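Local coordinates for carbohydrate binding protein, putative, cbp2D (Cellvibrio japonicus, PDB 7B21), which carries a covalently bound heme c in this cytochrome domain, X183, of a larger multidomain protein and probably transfers electrons, perhaps to lytic polysaccharide monooxygenases, at residues S50-D55 and I62-P67; A11-T16 and A79-A84. One frame throughout, in Å; residues are numbered along the deposited sequence. Where two conformers were deposited one is given.

Both contacts belong to the same cytochrome c domain, and both bear on its heme from different parts of the chain. Contact 2 is the buried one: helix 7-16 crosses helix 76-86 largely through apolar side chains. Contact 1 lies nearer the surface, about 16 Å away, centre to centre, and centres on a polar bond: a loop carboxylate takes the indole N-H of a tryptophan at the end of helix 58-65. The two are nested, since contact 1 falls within the long loop that contact 2 closes. They also touch, I62 and S63 packing on A79 and I62 on I82, so helix 58-65, which carries the heme's methionine ligand just past its end, rests on helix 76-86.

Contact 1: residues S50-D55 and I62-P67; sequences SRDTQD and ISMWMP. With NA (sodium ion), chain C; HEC (heme c), chain B; EDO (1,2-ethanediol), chain E.
W65 and D52 meet through one hydrogen bond: the indole N-H of W65 NE1 donates to D52 OD2 at 3.0 Å, with an N-H...O angle of 160°. The oxygen lies in the plane of the indole but is approached from above the carboxylate plane. With CG roughly anti to the backbone N (chi1 -152°), the D52 carboxylate is carried to the indole N-H, and D52 CB also packs on W65 CZ2. The methyl end of M64 comes to the same oxygen, M64 CE lying 3.6 Å from D52 OD2. Farther along the ring, the start of the R51 chain touches the benzo end, R51 CB lying 3.8 Å from W65 CH2. A bend at chi3 then turns the guanidinium back, and W65 CZ3 sits over the centre of its face; with the planes 74° apart, the ring presents its edge, so this is no parallel stack.

The second shell fixes the carboxylate. T53 N bonds D52 OD1 at 2.7 Å and R56 forms a salt bridge with OD2, while H49 stacks on the W65 ring. Aspartate suits this place because it is short and has two acceptors, one for the loop backbone and one for the tryptophan and arginine.

Both segments lead to the heme. S50 holds one propionate twice, N to O1D and OG to O2D, the latter at 2.7 Å. Beyond W65 the helix ends, and M66 SD ligates the iron at 2.3 Å, with H23 as the other axial ligand. The carbonyls of I62, S63 and M66 bind sodium together with those of E71 and C74. The D52-W65 bond thus ties the propionate-binding loop to the helix end bearing the iron ligand, and the R56 salt bridge probably favours an ionised carboxylate there.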
ATOM      1  N   SER A  50      -4.095 -13.362  -2.238  1.00  9.03           N
ATOM      2  CA  SER A  50      -4.858 -14.602  -2.523  1.00 10.39           C
ATOM      3  C   SER A  50      -4.161 -15.497  -3.544  1.00 11.19           C
ATOM      4  O   SER A  50      -4.418 -16.689  -3.531  1.00 12.04           O
ATOM      5  CB  SER A  50      -6.247 -14.285  -2.957  1.00 10.84           C
ATOM      6  OG  SER A  50      -6.282 -13.592  -4.182  1.00 11.70           O
ATOM      7  N   ARG A  51      -3.311 -14.969  -4.401  1.00 10.49           N
ATOM      8  CA  ARG A  51      -2.608 -15.759  -5.428  1.00 12.12           C
ATOM      9  C   ARG A  51      -1.181 -16.087  -5.016  1.00 11.86           C
ATOM     10  O   ARG A  51      -0.469 -16.728  -5.797  1.00 13.96           O
ATOM     11  CB  ARG A  51      -2.592 -15.015  -6.758  1.00 13.66           C
ATOM     12  CG  ARG A  51      -3.958 -14.768  -7.393  1.00 17.79           C
ATOM     13  CD  ARG A  51      -3.795 -13.948  -8.710  1.00 25.60           C
ATOM     14  NE  ARG A  51      -2.729 -14.408  -9.632  1.00 33.75           N
ATOM     15  CZ  ARG A  51      -2.048 -13.688 -10.547  1.00 32.24           C
ATOM     16  NH1 ARG A  51      -2.331 -12.421 -10.817  1.00 34.21           N
ATOM     17  NH2 ARG A  51      -1.123 -14.293 -11.276  1.00 39.64           N
ATOM     18  N   ASP A  52      -0.740 -15.647  -3.852  1.00 10.93           N
ATOM     19  CA  ASP A  52       0.632 -15.912  -3.404  1.00 11.01           C
ATOM     20  C   ASP A  52       0.686 -17.246  -2.662  1.00 12.38           C
ATOM     21  O   ASP A  52      -0.310 -17.764  -2.228  1.00 15.84           O
ATOM     22  CB  ASP A  52       1.156 -14.760  -2.568  1.00  9.80           C
ATOM     23  CG  ASP A  52       2.664 -14.552  -2.598  1.00  9.88           C
ATOM     24  OD1 ASP A  52       3.410 -15.461  -2.968  1.00 12.20           O
ATOM     25  OD2 ASP A  52       3.076 -13.421  -2.243  1.00  9.61           O
ATOM     26  N   THR A  53       1.902 -17.705  -2.523  1.00 13.56           N
ATOM     27  CA  THR A  53       2.286 -18.968  -1.912  1.00 16.36           C
ATOM     28  C   THR A  53       2.882 -18.747  -0.538  1.00 16.27           C
ATOM     29  O   THR A  53       3.158 -19.763   0.130  1.00 18.91           O
ATOM     30  CB  THR A  53       3.310 -19.722  -2.768  1.00 21.00           C
ATOM     31  OG1 THR A  53       4.430 -18.851  -2.957  1.00 25.06           O
ATOM     32  CG2 THR A  53       2.728 -20.102  -4.110  1.00 27.26           C
ATOM     33  N   GLN A  54       3.118 -17.507  -0.130  1.00 14.99           N
ATOM     34  CA  GLN A  54       3.659 -17.297   1.218  1.00 17.40           C
ATOM     35  C   GLN A  54       3.359 -15.867   1.651  1.00 13.04           C
ATOM     36  O   GLN A  54       2.964 -15.007   0.865  1.00 13.82           O
ATOM     37  CB  GLN A  54       5.126 -17.633   1.337  1.00 23.48           C
ATOM     38  CG  GLN A  54       5.890 -16.572   0.627  1.00 24.18           C
ATOM     39  CD  GLN A  54       7.373 -16.676   0.863  1.00 37.29           C
ATOM     40  OE1 GLN A  54       8.059 -17.481   0.239  1.00 39.75           O
ATOM     41  NE2 GLN A  54       7.880 -15.848   1.766  1.00 37.00           N
ATOM     42  N   ASP A  55       3.558 -15.669   2.925  1.00 12.66           N
ATOM     43  CA  ASP A  55       3.392 -14.374   3.582  1.00 11.94           C
ATOM     44  C   ASP A  55       4.552 -13.472   3.148  1.00 12.66           C
ATOM     45  O   ASP A  55       5.676 -13.923   2.978  1.00 17.01           O
ATOM     46  CB  ASP A  55       3.447 -14.564   5.079  1.00 13.33           C
ATOM     47  CG  ASP A  55       2.290 -15.337   5.663  1.00 15.42           C
ATOM     48  OD1 ASP A  55       1.236 -15.436   4.989  1.00 17.02           O
ATOM     49  OD2 ASP A  55       2.429 -15.764   6.805  1.00 20.74           O
ATOM     50  N   ILE A  62       3.576  -5.166  -1.823  1.00  5.93           N
ATOM     51  CA  ILE A  62       3.325  -4.031  -2.748  1.00  6.05           C
ATOM     52  C   ILE A  62       4.149  -4.220  -4.008  1.00  6.17           C
ATOM     53  O   ILE A  62       3.640  -4.100  -5.139  1.00  6.73           O
ATOM     54  CB  ILE A  62       3.580  -2.684  -2.068  1.00  6.01           C
ATOM     55  CG1 ILE A  62       2.582  -2.454  -0.926  1.00  6.63           C
ATOM     56  CG2 ILE A  62       3.566  -1.552  -3.081  1.00  6.68           C
ATOM     57  CD1 ILE A  62       2.939  -1.310  -0.019  1.00  6.94           C
ATOM     58  N   SER A  63       5.435  -4.495  -3.859  1.00  6.64           N
ATOM     59  CA  SER A  63       6.291  -4.681  -5.052  0.50  6.55           C
ATOM     60  C   SER A  63       5.687  -5.754  -5.962  1.00  6.64           C
ATOM     61  O   SER A  63       5.573  -5.523  -7.162  1.00  7.71           O
ATOM     62  CB  SER A  63       7.703  -5.036  -4.678  0.50  5.88           C
ATOM     63  OG  SER A  63       8.348  -3.922  -4.105  0.50  5.46           O
ATOM     64  N   MET A  64       5.347  -6.907  -5.400  1.00  7.02           N
ATOM     65  CA  MET A  64       4.874  -8.045  -6.205  1.00  7.23           C
ATOM     66  C   MET A  64       3.488  -7.810  -6.807  1.00  6.66           C
ATOM     67  O   MET A  64       3.248  -8.228  -7.949  1.00  7.82           O
ATOM     68  CB  MET A  64       4.800  -9.266  -5.306  1.00  8.22           C
ATOM     69  CG  MET A  64       6.129  -9.817  -4.882  1.00  8.87           C
ATOM     70  SD  MET A  64       5.969 -11.236  -3.754  0.87  9.47           S
ATOM     71  CE  MET A  64       5.333 -12.463  -4.906  1.00 11.07           C
ATOM     72  N   TRP A  65       2.580  -7.206  -6.056  1.00  6.33           N
ATOM     73  CA  TRP A  65       1.155  -7.371  -6.347  1.00  6.42           C
ATOM     74  C   TRP A  65       0.427  -6.059  -6.630  1.00  5.89           C
ATOM     75  O   TRP A  65      -0.734  -6.143  -7.062  1.00  6.87           O
ATOM     76  CB  TRP A  65       0.432  -8.118  -5.224  1.00  7.27           C
ATOM     77  CG  TRP A  65       0.936  -9.495  -4.986  1.00  6.96           C
ATOM     78  CD1 TRP A  65       1.666  -9.918  -3.914  1.00  7.13           C
ATOM     79  CD2 TRP A  65       0.773 -10.646  -5.834  1.00  7.84           C
ATOM     80  NE1 TRP A  65       1.953 -11.261  -4.032  1.00  8.18           N
ATOM     81  CE2 TRP A  65       1.417 -11.726  -5.191  1.00  8.46           C
ATOM     82  CE3 TRP A  65       0.056 -10.860  -7.015  1.00  9.37           C
ATOM     83  CZ2 TRP A  65       1.420 -13.002  -5.731  1.00 10.16           C
ATOM     84  CZ3 TRP A  65       0.031 -12.141  -7.509  1.00 10.93           C
ATOM     85  CH2 TRP A  65       0.721 -13.191  -6.892  1.00 11.13           C
ATOM     86  N   MET A  66       1.010  -4.895  -6.379  1.00  6.06           N
ATOM     87  CA  MET A  66       0.231  -3.650  -6.453  1.00  6.26           C
ATOM     88  C   MET A  66       1.007  -2.606  -7.227  1.00  6.46           C
ATOM     89  O   MET A  66       2.235  -2.588  -7.247  1.00  7.06           O
ATOM     90  CB  MET A  66      -0.108  -3.154  -5.052  1.00  6.13           C
ATOM     91  CG  MET A  66      -1.011  -4.105  -4.272  1.00  5.71           C
ATOM     92  SD  MET A  66      -2.697  -4.213  -4.924  1.00  6.04           S
ATOM     93  CE  MET A  66      -2.996  -5.954  -4.720  1.00  6.36           C
ATOM     94  N   PRO A  67       0.329  -1.655  -7.887  1.00  6.54           N
ATOM     95  CA  PRO A  67      -1.123  -1.626  -8.062  1.00  6.38           C
ATOM     96  C   PRO A  67      -1.576  -2.805  -8.915  1.00  6.42           C
ATOM     97  O   PRO A  67      -0.916  -3.168  -9.870  1.00  7.09           O
ATOM     98  CB  PRO A  67      -1.371  -0.290  -8.783  1.00  7.01           C
ATOM     99  CG  PRO A  67      -0.090  -0.050  -9.571  1.00  7.77           C
ATOM    100  CD  PRO A  67       0.988  -0.615  -8.668  1.00  7.43           C
TER
HETATM  101 NA    NA C 102       4.332  -3.433  -7.353  1.00  7.94          NA
HETATM  102 FE   HEC B 101      -4.185  -3.011  -3.588  1.00  5.78          FE
HETATM  103  CHA HEC B 101      -4.949  -5.730  -1.692  1.00  6.14           C
HETATM  104  CHB HEC B 101      -1.801  -2.111  -1.362  1.00  5.60           C
HETATM  105  CHC HEC B 101      -3.280  -0.461  -5.637  1.00  5.98           C
HETATM  106  CHD HEC B 101      -6.796  -3.726  -5.633  1.00  5.95           C
HETATM  107  NA  HEC B 101      -3.526  -3.757  -1.886  1.00  6.27           N
HETATM  108  C1A HEC B 101      -4.018  -4.845  -1.186  1.00  5.75           C
HETATM  109  C2A HEC B 101      -3.407  -4.943   0.099  1.00  6.01           C
HETATM  110  C3A HEC B 101      -2.497  -3.963   0.178  1.00  5.82           C
HETATM  111  C4A HEC B 101      -2.583  -3.205  -1.056  1.00  5.75           C
HETATM  112  CMA HEC B 101      -1.517  -3.682   1.274  1.00  6.68           C
HETATM  113  CAA HEC B 101      -3.726  -5.974   1.159  1.00  6.69           C
HETATM  114  CBA HEC B 101      -4.866  -5.476   2.078  1.00  7.79           C
HETATM  115  CGA HEC B 101      -5.194  -6.332   3.242  1.00  7.54           C
HETATM  116  O1A HEC B 101      -4.545  -7.361   3.470  1.00  8.74           O
HETATM  117  O2A HEC B 101      -6.129  -5.913   4.006  1.00  8.32           O
HETATM  118  NB  HEC B 101      -2.783  -1.575  -3.526  1.00  5.27           N
HETATM  119  C1B HEC B 101      -1.883  -1.358  -2.517  1.00  5.64           C
HETATM  120  C2B HEC B 101      -1.027  -0.261  -2.842  1.00  5.52           C
HETATM  121  C3B HEC B 101      -1.388   0.186  -4.080  1.00  5.62           C
HETATM  122  C4B HEC B 101      -2.550  -0.638  -4.471  1.00  5.73           C
HETATM  123  CMB HEC B 101       0.070   0.281  -1.987  1.00  6.15           C
HETATM  124  CAB HEC B 101      -0.765   1.250  -4.908  1.00  6.18           C
HETATM  125  CBB HEC B 101       0.681   1.005  -5.244  1.00  7.12           C
HETATM  126  NC  HEC B 101      -4.880  -2.245  -5.282  1.00  5.93           N
HETATM  127  C1C HEC B 101      -4.419  -1.166  -5.968  1.00  5.75           C
HETATM  128  C2C HEC B 101      -5.269  -0.839  -7.068  1.00  6.07           C
HETATM  129  C3C HEC B 101      -6.323  -1.706  -7.023  1.00  6.04           C
HETATM  130  C4C HEC B 101      -6.062  -2.610  -5.944  1.00  5.79           C
HETATM  131  CMC HEC B 101      -5.057   0.335  -7.987  1.00  7.16           C
HETATM  132  CAC HEC B 101      -7.562  -1.723  -7.859  1.00  6.51           C
HETATM  133  CBC HEC B 101      -7.396  -1.766  -9.320  1.00  8.15           C
HETATM  134  ND  HEC B 101      -5.537  -4.483  -3.692  1.00  5.80           N
HETATM  135  C1D HEC B 101      -6.512  -4.634  -4.629  1.00  5.75           C
HETATM  136  C2D HEC B 101      -7.198  -5.904  -4.446  1.00  6.92           C
HETATM  137  C3D HEC B 101      -6.648  -6.504  -3.386  1.00  6.66           C
HETATM  138  C4D HEC B 101      -5.631  -5.580  -2.869  1.00  6.29           C
HETATM  139  CMD HEC B 101      -8.318  -6.404  -5.309  1.00  8.09           C
HETATM  140  CAD HEC B 101      -6.876  -7.891  -2.885  1.00  7.40           C
HETATM  141  CBD HEC B 101      -5.762  -8.833  -3.498  1.00  7.83           C
HETATM  142  CGD HEC B 101      -5.975 -10.289  -3.221  1.00  8.78           C
HETATM  143  O1D HEC B 101      -5.448 -10.812  -2.205  1.00  8.88           O
HETATM  144  O2D HEC B 101      -6.694 -10.942  -4.036  1.00 11.36           O
HETATM  145  C1  EDO E 104       0.015 -17.868   7.414  1.00 34.65           C
HETATM  146  O1  EDO E 104       1.320 -18.063   7.885  1.00 44.31           O
HETATM  147  C2  EDO E 104      -0.223 -18.536   6.108  1.00 25.38           C
HETATM  148  O2  EDO E 104       0.653 -18.183   5.055  1.00 22.88           O

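Contact 2: residues A11-T16 and A79-A84; sequences ANLWNT and AADIEA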
ATOM      1  N   ALA A  11       2.958   8.970   1.208  1.00  8.23           N
ATOM      2  CA  ALA A  11       1.628   9.609   1.186  1.00  9.27           C
ATOM      3  C   ALA A  11       1.363  10.152  -0.228  1.00  9.19           C
ATOM      4  O   ALA A  11       0.212  10.141  -0.688  1.00 10.86           O
ATOM      5  CB  ALA A  11       1.545  10.708   2.212  1.00 10.69           C
ATOM      6  N   ASN A  12       2.386  10.653  -0.909  1.00  9.46           N
ATOM      7  CA  ASN A  12       2.262  11.172  -2.282  0.50 10.31           C
ATOM      8  C   ASN A  12       2.152  10.017  -3.276  1.00  9.15           C
ATOM      9  O   ASN A  12       1.302  10.047  -4.192  1.00  9.73           O
ATOM     10  CB  ASN A  12       3.471  12.024  -2.648  0.50 12.82           C
ATOM     11  CG  ASN A  12       3.374  12.444  -4.089  0.50 15.44           C
ATOM     12  OD1 ASN A  12       2.400  13.089  -4.450  0.50 17.00           O
ATOM     13  ND2 ASN A  12       4.342  12.035  -4.902  0.50 19.88           N
ATOM     14  N   LEU A  13       3.024   9.028  -3.128  1.00  8.63           N
ATOM     15  CA  LEU A  13       3.009   7.871  -4.054  1.00  8.61           C
ATOM     16  C   LEU A  13       1.694   7.100  -3.952  1.00  7.62           C
ATOM     17  O   LEU A  13       1.262   6.511  -4.947  1.00  8.02           O
ATOM     18  CB  LEU A  13       4.195   6.960  -3.737  1.00  8.65           C
ATOM     19  CG  LEU A  13       5.554   7.534  -4.105  1.00  9.72           C
ATOM     20  CD1 LEU A  13       6.663   6.791  -3.371  1.00 11.88           C
ATOM     21  CD2 LEU A  13       5.766   7.458  -5.623  1.00 12.62           C
ATOM     22  N   TRP A  14       1.058   7.115  -2.808  1.00  7.59           N
ATOM     23  CA  TRP A  14      -0.245   6.499  -2.630  1.00  7.23           C
ATOM     24  C   TRP A  14      -1.206   6.997  -3.704  1.00  7.28           C
ATOM     25  O   TRP A  14      -2.075   6.242  -4.190  1.00  7.63           O
ATOM     26  CB  TRP A  14      -0.740   6.853  -1.233  1.00  7.13           C
ATOM     27  CG  TRP A  14      -2.100   6.348  -0.947  1.00  7.03           C
ATOM     28  CD1 TRP A  14      -3.263   7.056  -0.992  1.00  7.62           C
ATOM     29  CD2 TRP A  14      -2.469   4.983  -0.686  1.00  6.51           C
ATOM     30  NE1 TRP A  14      -4.325   6.222  -0.776  1.00  6.85           N
ATOM     31  CE2 TRP A  14      -3.858   4.954  -0.573  1.00  6.00           C
ATOM     32  CE3 TRP A  14      -1.739   3.805  -0.498  1.00  7.61           C
ATOM     33  CZ2 TRP A  14      -4.538   3.767  -0.346  1.00  7.30           C
ATOM     34  CZ3 TRP A  14      -2.413   2.632  -0.262  1.00  7.53           C
ATOM     35  CH2 TRP A  14      -3.803   2.616  -0.232  1.00  7.70           C
ATOM     36  N   ASN A  15      -1.123   8.299  -4.003  1.00  8.11           N
ATOM     37  CA  ASN A  15      -1.961   8.900  -5.045  1.00  8.79           C
ATOM     38  C   ASN A  15      -1.370   8.660  -6.435  1.00  8.66           C
ATOM     39  O   ASN A  15      -2.101   8.227  -7.332  1.00  9.80           O
ATOM     40  CB  ASN A  15      -2.123  10.382  -4.770  1.00 10.00           C
ATOM     41  CG  ASN A  15      -2.794  10.661  -3.451  1.00 10.88           C
ATOM     42  OD1 ASN A  15      -2.326  11.486  -2.633  1.00 17.30           O
ATOM     43  ND2 ASN A  15      -3.876  10.011  -3.222  1.00 10.57           N
ATOM     44  N   THR A  16      -0.106   8.989  -6.637  1.00  9.52           N
ATOM     45  CA  THR A  16       0.441   8.963  -7.997  1.00 10.70           C
ATOM     46  C   THR A  16       0.541   7.549  -8.557  1.00  9.45           C
ATOM     47  O   THR A  16       0.513   7.383  -9.758  1.00 11.56           O
ATOM     48  CB  THR A  16       1.775   9.705  -8.080  1.00 12.16           C
ATOM     49  OG1 THR A  16       2.739   8.989  -7.311  1.00 11.69           O
ATOM     50  CG2 THR A  16       1.673  11.161  -7.639  1.00 13.45           C
ATOM     51  N   ALA A  79       7.769   1.066  -2.993  1.00  7.28           N
ATOM     52  CA  ALA A  79       7.100   0.104  -2.123  1.00  7.36           C
ATOM     53  C   ALA A  79       7.483   0.345  -0.658  1.00  6.95           C
ATOM     54  O   ALA A  79       6.619   0.259   0.225  1.00  7.54           O
ATOM     55  CB  ALA A  79       7.416  -1.303  -2.579  1.00  7.70           C
ATOM     56  N   ALA A  80       8.752   0.631  -0.407  1.00  6.84           N
ATOM     57  CA  ALA A  80       9.191   0.946   0.951  1.00  7.12           C
ATOM     58  C   ALA A  80       8.486   2.192   1.497  1.00  6.86           C
ATOM     59  O   ALA A  80       8.075   2.233   2.642  1.00  7.25           O
ATOM     60  CB  ALA A  80      10.689   1.104   0.979  1.00  7.46           C
ATOM     61  N   ASP A  81       8.410   3.228   0.668  1.00  6.64           N
ATOM     62  CA  ASP A  81       7.785   4.484   1.091  1.00  7.07           C
ATOM     63  C   ASP A  81       6.308   4.270   1.376  1.00  6.55           C
ATOM     64  O   ASP A  81       5.771   4.775   2.380  1.00  6.93           O
ATOM     65  CB  ASP A  81       7.999   5.556   0.033  1.00  7.22           C
ATOM     66  CG  ASP A  81       9.411   6.083  -0.103  1.00  7.87           C
ATOM     67  OD1 ASP A  81      10.258   5.796   0.781  1.00  8.22           O
ATOM     68  OD2 ASP A  81       9.638   6.821  -1.055  1.00  9.85           O
ATOM     69  N   ILE A  82       5.593   3.589   0.472  1.00  6.70           N
ATOM     70  CA  ILE A  82       4.164   3.414   0.714  1.00  6.19           C
ATOM     71  C   ILE A  82       3.958   2.494   1.929  1.00  6.36           C
ATOM     72  O   ILE A  82       3.037   2.760   2.696  1.00  6.70           O
ATOM     73  CB  ILE A  82       3.436   2.923  -0.552  1.00  6.28           C
ATOM     74  CG1 ILE A  82       3.513   3.945  -1.679  1.00  6.86           C
ATOM     75  CG2 ILE A  82       1.976   2.648  -0.200  1.00  7.15           C
ATOM     76  CD1 ILE A  82       2.865   3.520  -2.968  1.00  8.09           C
ATOM     77  N   GLU A  83       4.770   1.470   2.101  1.00  6.20           N
ATOM     78  CA  GLU A  83       4.702   0.680   3.340  1.00  6.26           C
ATOM     79  C   GLU A  83       4.743   1.597   4.553  1.00  6.07           C
ATOM     80  O   GLU A  83       3.932   1.473   5.471  1.00  7.12           O
ATOM     81  CB  GLU A  83       5.833  -0.342   3.362  1.00  6.41           C
ATOM     82  CG  GLU A  83       5.978  -1.058   4.691  1.00  6.93           C
ATOM     83  CD  GLU A  83       7.201  -1.974   4.712  1.00  7.39           C
ATOM     84  OE1 GLU A  83       8.330  -1.419   4.656  1.00  8.10           O
ATOM     85  OE2 GLU A  83       7.051  -3.202   4.750  1.00  7.51           O
ATOM     86  N   ALA A  84       5.739   2.484   4.577  1.00  6.78           N
ATOM     87  CA  ALA A  84       5.893   3.372   5.747  1.00  7.21           C
ATOM     88  C   ALA A  84       4.617   4.210   5.933  1.00  7.09           C
ATOM     89  O   ALA A  84       4.162   4.414   7.068  1.00  8.16           O
ATOM     90  CB  ALA A  84       7.118   4.238   5.586  1.00  8.04           C
TER
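I82 projects between L13 and W14, and these three side chains make the close part of the contact. I82 CG1 comes within 3.7 Å of L13 CB, and I82 CD1 lies against the same carbon. The other branch, I82 CG2, meets W14 CE3 at 3.9 Å, in the plane of the indole and at its edge rather than over a face. With CG1 beside the backbone N and CG2 anti to it (chi1 -63°), isoleucine can serve both neighbours at once, one branch to each. W14 turns its polar end elsewhere: NE1 bonds the carbonyl of G24, while F85 and W89 meet its ring.

The packing is sparser on the flank where L13 reaches D81. There L13 CD1 lies 3.8 Å from D81 OD2 and also touches D81 CB, a purely van der Waals approach to a carboxylate engaged by other residues, R9 in a salt bridge and the backbone N of D6. L13 is partly exposed.

The axes approach to 8.5 Å and cross at -111°, so the helices touch over a short span around W14 and I82, both of which also line the heme pocket. This near-perpendicular packing of N-terminal and C-terminal helices is a hallmark of the cytochrome c fold.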